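Local coordinates for protein nisin leader peptide-processing serine protease NisP (Lactococcus lactis subsp. lactis, PDB 4MZD) that probably acts as a subtilisin-like serine endopeptidase that removes the leader peptide from the precursor of the antibiotic nisin, at residues G295-Y309 with L382-L395. Sequence-based numbering, arbitrary orientation. Where two conformers were deposited one is given.
Sequences GNISDFSNIGADAIY and LLMNSPEVNGNRVL
I308 sets its CD1 against L382 CD1, the two side chains reaching toward each other tip to tip at 3.8 Å, with the CB of L395 also close by. With CG1 anti to the backbone N (chi1 -174°) and chi2 also near 180°, the chain is extended and CD1 comes to rest against S386 OG, a van der Waals contact at 3.3 Å. That hydroxyl is itself tied back to the carbonyl O of L382; S386 OG and N385 N reach this oxygen from opposite faces of its plane.

Beside this contact the backbones join through a single bridge at Y309 and V394: Y309 N donates to R393 O at 2.9 Å, and L395 N returns to Y309 O at 3.0 Å. R393 O also lies at the edge of the Y309 ring, in its plane. N392 CB approaches that ring obliquely, and the N392 side chain crosses I297 at about a right angle, ND2 being 3.5 Å from CD1 of I297. Water fills in the polar links: one molecule joins N392 ND2 to the carbonyls of G295 and V389, another joins Y309 OH to N392 OD1. Y309 OH also accepts the N-H of G304, tying the 304-307 turn to the hydroxyl end of the ring.

R393 bends at chi3 and brings NH2 to A307 O for a weak hydrogen bond of 3.4 Å, with L383 CD1 over one guanidinium face; a water also bridges A307 O and R393 N. Its buried NE has no partner.

The hairpin of strands 388-389 and 392-393, closed by a type I' turn, thus docks beside strand 308-311, at the margin of the subtilase domain's central sheet, where I308 and L382 both pack against strand 286-291 and helix 356-370.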
ATOM      1  N   GLY A 295      18.991  -1.889   1.194  1.00 13.91           N
ATOM      2  CA  GLY A 295      18.500  -1.213   2.383  1.00 14.19           C
ATOM      3  C   GLY A 295      18.478   0.303   2.256  1.00 14.06           C
ATOM      4  O   GLY A 295      18.249   1.014   3.238  1.00 16.61           O
ATOM      5  N   ASN A 296      18.731   0.802   1.050  1.00 12.56           N
ATOM      6  CA  ASN A 296      18.639   2.228   0.777  1.00 12.25           C
ATOM      7  C   ASN A 296      17.247   2.589   0.305  1.00 10.86           C
ATOM      8  O   ASN A 296      16.571   1.773  -0.324  1.00 10.48           O
ATOM      9  CB  ASN A 296      19.638   2.634  -0.300  1.00 14.41           C
ATOM     10  CG  ASN A 296      21.065   2.384   0.114  1.00 15.99           C
ATOM     11  OD1 ASN A 296      21.431   2.582   1.273  1.00 17.05           O
ATOM     12  ND2 ASN A 296      21.882   1.943  -0.828  1.00 17.02           N
ATOM     13  N   ILE A 297      16.809   3.808   0.592  1.00 11.26           N
ATOM     14  CA  ILE A 297      15.525   4.250   0.075  1.00 10.98           C
ATOM     15  C   ILE A 297      15.512   4.086  -1.443  1.00 10.06           C
ATOM     16  O   ILE A 297      16.460   4.478  -2.133  1.00 11.37           O
ATOM     17  CB  ILE A 297      15.192   5.697   0.499  1.00 12.63           C
ATOM     18  CG1 ILE A 297      15.024   5.768   2.021  1.00 14.86           C
ATOM     19  CG2 ILE A 297      13.937   6.180  -0.201  1.00 12.67           C
ATOM     20  CD1 ILE A 297      14.636   7.143   2.554  1.00 16.00           C
ATOM     21  N   SER A 298      14.449   3.475  -1.952  1.00  9.57           N
ATOM     22  CA  SER A 298      14.312   3.251  -3.385  1.00  9.09           C
ATOM     23  C   SER A 298      14.430   4.556  -4.150  1.00  9.34           C
ATOM     24  O   SER A 298      13.917   5.586  -3.711  1.00  9.37           O
ATOM     25  CB  SER A 298      12.944   2.640  -3.690  1.00  8.50           C
ATOM     26  OG  SER A 298      12.732   1.446  -2.956  1.00  8.76           O
ATOM     27  N   ASP A 299      15.070   4.510  -5.314  1.00  9.53           N
ATOM     28  CA  ASP A 299      15.209   5.713  -6.123  1.00  9.75           C
ATOM     29  C   ASP A 299      13.884   6.435  -6.338  1.00  9.36           C
ATOM     30  O   ASP A 299      13.832   7.666  -6.310  1.00 10.14           O
ATOM     31  CB  ASP A 299      15.887   5.420  -7.472  1.00 10.38           C
ATOM     32  CG  ASP A 299      15.058   4.521  -8.379  1.00 10.04           C
ATOM     33  OD1 ASP A 299      14.524   3.504  -7.889  1.00 10.17           O
ATOM     34  OD2 ASP A 299      14.971   4.823  -9.592  1.00 10.68           O
ATOM     35  N   PHE A 300      12.813   5.675  -6.556  1.00  8.87           N
ATOM     36  CA  PHE A 300      11.505   6.268  -6.829  1.00  9.11           C
ATOM     37  C   PHE A 300      10.733   6.702  -5.579  1.00  8.45           C
ATOM     38  O   PHE A 300       9.736   7.410  -5.697  1.00  8.73           O
ATOM     39  CB  PHE A 300      10.619   5.302  -7.625  1.00  9.19           C
ATOM     40  CG  PHE A 300      10.501   3.939  -6.999  1.00  8.22           C
ATOM     41  CD1 PHE A 300       9.713   3.735  -5.872  1.00  8.25           C
ATOM     42  CD2 PHE A 300      11.191   2.856  -7.531  1.00  8.46           C
ATOM     43  CE1 PHE A 300       9.621   2.487  -5.285  1.00  8.54           C
ATOM     44  CE2 PHE A 300      11.100   1.603  -6.948  1.00  8.85           C
ATOM     45  CZ  PHE A 300      10.326   1.421  -5.824  1.00  8.84           C
ATOM     46  N   SER A 301      11.133   6.251  -4.394  1.00  8.38           N
ATOM     47  CA  SER A 301      10.276   6.442  -3.226  1.00  8.61           C
ATOM     48  C   SER A 301      10.267   7.873  -2.712  1.00  8.48           C
ATOM     49  O   SER A 301      11.313   8.522  -2.609  1.00  9.20           O
ATOM     50  CB  SER A 301      10.691   5.518  -2.086  1.00  8.32           C
ATOM     51  OG  SER A 301       9.799   5.652  -0.986  1.00  8.35           O
ATOM     52  N   ASN A 302       9.083   8.361  -2.365  1.00  8.14           N
ATOM     53  CA  ASN A 302       9.016   9.559  -1.558  1.00  8.68           C
ATOM     54  C   ASN A 302       9.668   9.279  -0.207  1.00  9.34           C
ATOM     55  O   ASN A 302       9.829   8.123   0.210  1.00  9.68           O
ATOM     56  CB  ASN A 302       7.569   9.988  -1.353  1.00  8.68           C
ATOM     57  CG  ASN A 302       6.941  10.594  -2.596  1.00  8.35           C
ATOM     58  OD1 ASN A 302       7.549  10.659  -3.668  1.00  8.74           O
ATOM     59  ND2 ASN A 302       5.709  11.056  -2.449  1.00  8.65           N
ATOM     60  N   ILE A 303      10.037  10.353   0.474  1.00 10.18           N
ATOM     61  CA  ILE A 303      10.729  10.261   1.745  1.00 12.64           C
ATOM     62  C   ILE A 303       9.919  10.989   2.805  1.00 13.04           C
ATOM     63  O   ILE A 303       9.532  12.143   2.613  1.00 13.74           O
ATOM     64  CB  ILE A 303      12.145  10.889   1.663  1.00 15.10           C
ATOM     65  CG1 ILE A 303      12.951  10.292   0.501  1.00 17.68           C
ATOM     66  CG2 ILE A 303      12.882  10.746   2.991  1.00 16.14           C
ATOM     67  CD1 ILE A 303      12.862  11.092  -0.786  1.00 18.56           C
ATOM     68  N   GLY A 304       9.652  10.306   3.913  1.00 15.21           N
ATOM     69  CA  GLY A 304       8.971  10.910   5.045  1.00 17.57           C
ATOM     70  C   GLY A 304       9.699  10.583   6.335  1.00 18.41           C
ATOM     71  O   GLY A 304      10.046   9.428   6.575  1.00 18.63           O
ATOM     72  N   ALA A 305       9.934  11.593   7.166  1.00 20.38           N
ATOM     73  CA  ALA A 305      10.680  11.392   8.403  1.00 21.55           C
ATOM     74  C   ALA A 305       9.959  10.453   9.368  1.00 20.58           C
ATOM     75  O   ALA A 305      10.596   9.753  10.157  1.00 22.50           O
ATOM     76  CB  ALA A 305      10.965  12.730   9.079  1.00 22.87           C
ATOM     77  N   ASP A 306       8.632  10.444   9.291  0.55 19.49           N
ATOM     78  CA  ASP A 306       7.814   9.667  10.216  0.55 19.02           C
ATOM     79  C   ASP A 306       7.294   8.376   9.585  0.55 16.72           C
ATOM     80  O   ASP A 306       6.344   7.771  10.084  0.55 17.32           O
ATOM     81  CB  ASP A 306       6.635  10.507  10.717  0.55 21.20           C
ATOM     82  CG  ASP A 306       7.066  11.857  11.255  0.55 23.57           C
ATOM     83  OD1 ASP A 306       8.147  11.935  11.875  0.55 24.42           O
ATOM     84  OD2 ASP A 306       6.324  12.842  11.056  0.55 24.67           O
ATOM     85  N   ALA A 307       7.918   7.954   8.490  1.00 14.64           N
ATOM     86  CA  ALA A 307       7.515   6.729   7.818  1.00 12.23           C
ATOM     87  C   ALA A 307       8.301   5.510   8.288  1.00 10.74           C
ATOM     88  O   ALA A 307       9.341   5.622   8.941  1.00 12.26           O
ATOM     89  CB  ALA A 307       7.652   6.895   6.322  1.00 11.99           C
ATOM     90  N   ILE A 308       7.778   4.342   7.950  1.00  9.67           N
ATOM     91  CA  ILE A 308       8.532   3.103   8.009  1.00  9.16           C
ATOM     92  C   ILE A 308       8.780   2.671   6.570  1.00  8.86           C
ATOM     93  O   ILE A 308       7.989   2.998   5.679  1.00  9.30           O
ATOM     94  CB  ILE A 308       7.782   2.016   8.801  1.00 10.32           C
ATOM     95  CG1 ILE A 308       8.652   0.768   8.973  1.00 11.95           C
ATOM     96  CG2 ILE A 308       6.453   1.674   8.138  1.00 10.82           C
ATOM     97  CD1 ILE A 308       8.047  -0.260   9.907  1.00 13.31           C
ATOM     98  N   TYR A 309       9.876   1.957   6.337  1.00  9.00           N
ATOM     99  CA  TYR A 309      10.244   1.546   4.988  1.00  8.68           C
ATOM    100  C   TYR A 309      10.315   0.031   4.885  1.00  8.90           C
ATOM    101  O   TYR A 309      10.681  -0.652   5.843  1.00  9.64           O
ATOM    102  CB  TYR A 309      11.583   2.175   4.585  1.00  9.81           C
ATOM    103  CG  TYR A 309      11.509   3.684   4.517  1.00  9.95           C
ATOM    104  CD1 TYR A 309      11.287   4.336   3.310  1.00 10.35           C
ATOM    105  CD2 TYR A 309      11.626   4.455   5.667  1.00 10.63           C
ATOM    106  CE1 TYR A 309      11.198   5.712   3.249  1.00 11.29           C
ATOM    107  CE2 TYR A 309      11.532   5.830   5.617  1.00 11.17           C
ATOM    108  CZ  TYR A 309      11.312   6.452   4.407  1.00 11.52           C
ATOM    109  OH  TYR A 309      11.218   7.823   4.337  1.00 13.50           O
ATOM    110  N   LEU A 382       4.874  -0.708  16.681  1.00 14.10           N
ATOM    111  CA  LEU A 382       5.581  -0.925  15.424  1.00 14.22           C
ATOM    112  C   LEU A 382       6.850  -0.089  15.361  1.00 15.48           C
ATOM    113  O   LEU A 382       7.934  -0.597  15.069  1.00 15.64           O
ATOM    114  CB  LEU A 382       4.686  -0.577  14.230  1.00 13.52           C
ATOM    115  CG  LEU A 382       5.371  -0.588  12.857  1.00 13.05           C
ATOM    116  CD1 LEU A 382       5.770  -2.000  12.438  1.00 13.08           C
ATOM    117  CD2 LEU A 382       4.471   0.060  11.810  1.00 13.59           C
ATOM    118  N   LEU A 383       6.715   1.204  15.623  1.00 17.15           N
ATOM    119  CA  LEU A 383       7.846   2.102  15.459  1.00 19.15           C
ATOM    120  C   LEU A 383       8.970   1.823  16.458  1.00 18.80           C
ATOM    121  O   LEU A 383      10.144   1.985  16.127  1.00 20.46           O
ATOM    122  CB  LEU A 383       7.395   3.566  15.492  1.00 21.29           C
ATOM    123  CG  LEU A 383       6.444   3.946  14.352  1.00 23.52           C
ATOM    124  CD1 LEU A 383       6.158   5.441  14.335  1.00 24.11           C
ATOM    125  CD2 LEU A 383       7.000   3.495  13.012  1.00 24.23           C
ATOM    126  N   MET A 384       8.620   1.394  17.665  0.53 18.26           N
ATOM    127  CA  MET A 384       9.629   1.098  18.675  0.53 18.46           C
ATOM    128  C   MET A 384      10.389  -0.187  18.369  0.53 17.00           C
ATOM    129  O   MET A 384      11.508  -0.384  18.846  0.53 16.97           O
ATOM    130  CB  MET A 384       8.988   0.997  20.057  0.53 20.05           C
ATOM    131  CG  MET A 384       8.280   2.260  20.484  0.53 21.40           C
ATOM    132  SD  MET A 384       7.740   2.203  22.196  0.53 22.97           S
ATOM    133  CE  MET A 384       7.246   0.492  22.371  0.53 23.17           C
ATOM    134  N   ASN A 385       9.778  -1.060  17.575  1.00 15.71           N
ATOM    135  CA  ASN A 385      10.361  -2.368  17.281  1.00 15.03           C
ATOM    136  C   ASN A 385      10.706  -2.530  15.805  1.00 14.67           C
ATOM    137  O   ASN A 385      10.617  -3.625  15.234  1.00 14.80           O
ATOM    138  CB  ASN A 385       9.451  -3.493  17.770  1.00 15.31           C
ATOM    139  CG  ASN A 385       9.323  -3.511  19.282  1.00 15.59           C
ATOM    140  OD1 ASN A 385      10.238  -3.935  19.989  1.00 16.61           O
ATOM    141  ND2 ASN A 385       8.193  -3.039  19.785  1.00 15.47           N
ATOM    142  N   SER A 386      11.095  -1.417  15.196  1.00 15.15           N
ATOM    143  CA  SER A 386      11.587  -1.400  13.829  1.00 15.83           C
ATOM    144  C   SER A 386      12.986  -0.817  13.846  1.00 16.80           C
ATOM    145  O   SER A 386      13.174   0.338  14.228  1.00 18.30           O
ATOM    146  CB  SER A 386      10.691  -0.542  12.938  1.00 15.85           C
ATOM    147  OG  SER A 386       9.396  -1.100  12.842  1.00 15.47           O
ATOM    148  N   PRO A 387      13.977  -1.610  13.426  1.00 16.15           N
ATOM    149  CA  PRO A 387      15.364  -1.157  13.503  1.00 17.06           C
ATOM    150  C   PRO A 387      15.670  -0.106  12.448  1.00 18.04           C
ATOM    151  O   PRO A 387      14.943   0.054  11.470  1.00 18.43           O
ATOM    152  CB  PRO A 387      16.151  -2.433  13.211  1.00 17.51           C
ATOM    153  CG  PRO A 387      15.253  -3.206  12.303  1.00 17.46           C
ATOM    154  CD  PRO A 387      13.866  -2.945  12.810  1.00 16.33           C
ATOM    155  N   GLU A 388      16.766   0.608  12.654  1.00 20.66           N
ATOM    156  CA  GLU A 388      17.173   1.639  11.722  1.00 24.70           C
ATOM    157  C   GLU A 388      18.277   1.148  10.796  1.00 25.02           C
ATOM    158  O   GLU A 388      19.243   0.514  11.234  1.00 25.51           O
ATOM    159  CB  GLU A 388      17.637   2.879  12.480  1.00 28.57           C
ATOM    160  CG  GLU A 388      18.252   3.930  11.593  1.00 32.29           C
ATOM    161  CD  GLU A 388      18.807   5.093  12.379  1.00 35.15           C
ATOM    162  OE1 GLU A 388      18.018   5.779  13.063  1.00 36.39           O
ATOM    163  OE2 GLU A 388      20.033   5.320  12.314  1.00 35.99           O
ATOM    164  N   VAL A 389      18.109   1.438   9.511  1.00 25.87           N
ATOM    165  CA  VAL A 389      19.148   1.245   8.513  1.00 27.71           C
ATOM    166  C   VAL A 389      19.378   2.584   7.823  1.00 28.78           C
ATOM    167  O   VAL A 389      18.499   3.087   7.128  1.00 29.26           O
ATOM    168  CB  VAL A 389      18.731   0.202   7.461  1.00 28.68           C
ATOM    169  CG1 VAL A 389      19.784   0.096   6.366  1.00 28.93           C
ATOM    170  CG2 VAL A 389      18.497  -1.148   8.116  1.00 28.70           C
ATOM    171  N   ASN A 390      20.549   3.173   8.036  1.00 29.35           N
ATOM    172  CA  ASN A 390      20.873   4.456   7.423  1.00 30.46           C
ATOM    173  C   ASN A 390      19.954   5.583   7.881  1.00 28.93           C
ATOM    174  O   ASN A 390      19.627   6.480   7.104  1.00 29.32           O
ATOM    175  CB  ASN A 390      20.824   4.350   5.897  1.00 32.46           C
ATOM    176  CG  ASN A 390      21.717   3.248   5.361  1.00 34.40           C
ATOM    177  OD1 ASN A 390      21.259   2.358   4.645  1.00 35.22           O
ATOM    178  ND2 ASN A 390      22.996   3.302   5.705  1.00 35.02           N
ATOM    179  N   GLY A 391      19.535   5.536   9.139  1.00 27.09           N
ATOM    180  CA  GLY A 391      18.673   6.571   9.679  1.00 26.42           C
ATOM    181  C   GLY A 391      17.192   6.366   9.402  1.00 26.00           C
ATOM    182  O   GLY A 391      16.366   7.166   9.847  1.00 27.73           O
ATOM    183  N   ASN A 392      16.847   5.302   8.681  1.00 23.87           N
ATOM    184  CA  ASN A 392      15.455   5.030   8.344  1.00 22.13           C
ATOM    185  C   ASN A 392      14.955   3.771   9.012  1.00 20.42           C
ATOM    186  O   ASN A 392      15.615   2.729   8.968  1.00 20.28           O
ATOM    187  CB  ASN A 392      15.286   4.897   6.835  1.00 21.81           C
ATOM    188  CG  ASN A 392      15.777   6.114   6.097  1.00 21.53           C
ATOM    189  OD1 ASN A 392      15.370   7.237   6.397  1.00 21.29           O
ATOM    190  ND2 ASN A 392      16.678   5.908   5.142  1.00 20.87           N
ATOM    191  N   ARG A 393      13.790   3.877   9.639  1.00 19.42           N
ATOM    192  CA  ARG A 393      13.153   2.724  10.242  1.00 18.05           C
ATOM    193  C   ARG A 393      12.714   1.767   9.150  1.00 14.10           C
ATOM    194  O   ARG A 393      12.050   2.156   8.190  1.00 13.77           O
ATOM    195  CB  ARG A 393      11.943   3.135  11.083  1.00 21.08           C
ATOM    196  CG  ARG A 393      12.285   3.712  12.439  1.00 24.22           C
ATOM    197  CD  ARG A 393      11.011   3.933  13.219  1.00 26.63           C
ATOM    198  NE  ARG A 393      10.086   4.782  12.478  1.00 28.38           N
ATOM    199  CZ  ARG A 393       9.688   5.982  12.887  1.00 29.41           C
ATOM    200  NH1 ARG A 393      10.124   6.468  14.042  1.00 30.21           N
ATOM    201  NH2 ARG A 393       8.846   6.688  12.146  1.00 29.70           N
ATOM    202  N   VAL A 394      13.096   0.509   9.299  1.00 12.50           N
ATOM    203  CA  VAL A 394      12.692  -0.507   8.343  0.65 11.67           C
ATOM    204  C   VAL A 394      11.954  -1.637   9.045  1.00 11.55           C
ATOM    205  O   VAL A 394      12.174  -1.909  10.223  1.00 12.99           O
ATOM    206  CB  VAL A 394      13.887  -1.073   7.555  0.65 12.38           C
ATOM    207  CG1 VAL A 394      14.564   0.027   6.741  0.65 12.95           C
ATOM    208  CG2 VAL A 394      14.875  -1.751   8.492  0.65 12.85           C
ATOM    209  N   LEU A 395      11.050  -2.274   8.313  1.00 10.73           N
ATOM    210  CA  LEU A 395      10.288  -3.404   8.823  1.00  9.78           C
ATOM    211  C   LEU A 395      11.195  -4.602   9.073  1.00  9.72           C
ATOM    212  O   LEU A 395      11.973  -5.000   8.201  1.00 10.27           O
ATOM    213  CB  LEU A 395       9.212  -3.802   7.815  1.00  9.71           C
ATOM    214  CG  LEU A 395       8.353  -4.999   8.227  1.00  9.65           C
ATOM    215  CD1 LEU A 395       7.469  -4.653   9.423  1.00 10.97           C
ATOM    216  CD2 LEU A 395       7.509  -5.460   7.053  1.00  9.84           C
TER
HETATM  217  O   HOH W   1      17.821   3.531   4.403  1.00 31.51           O
HETATM  218  O   HOH W   2       8.192   8.835  13.498  1.00 34.32           O
HETATM  219  O   HOH W   3      11.970   6.240   9.464  1.00 25.09           O
HETATM  220  O   HOH W   4      12.924   9.004   6.124  1.00 31.19           O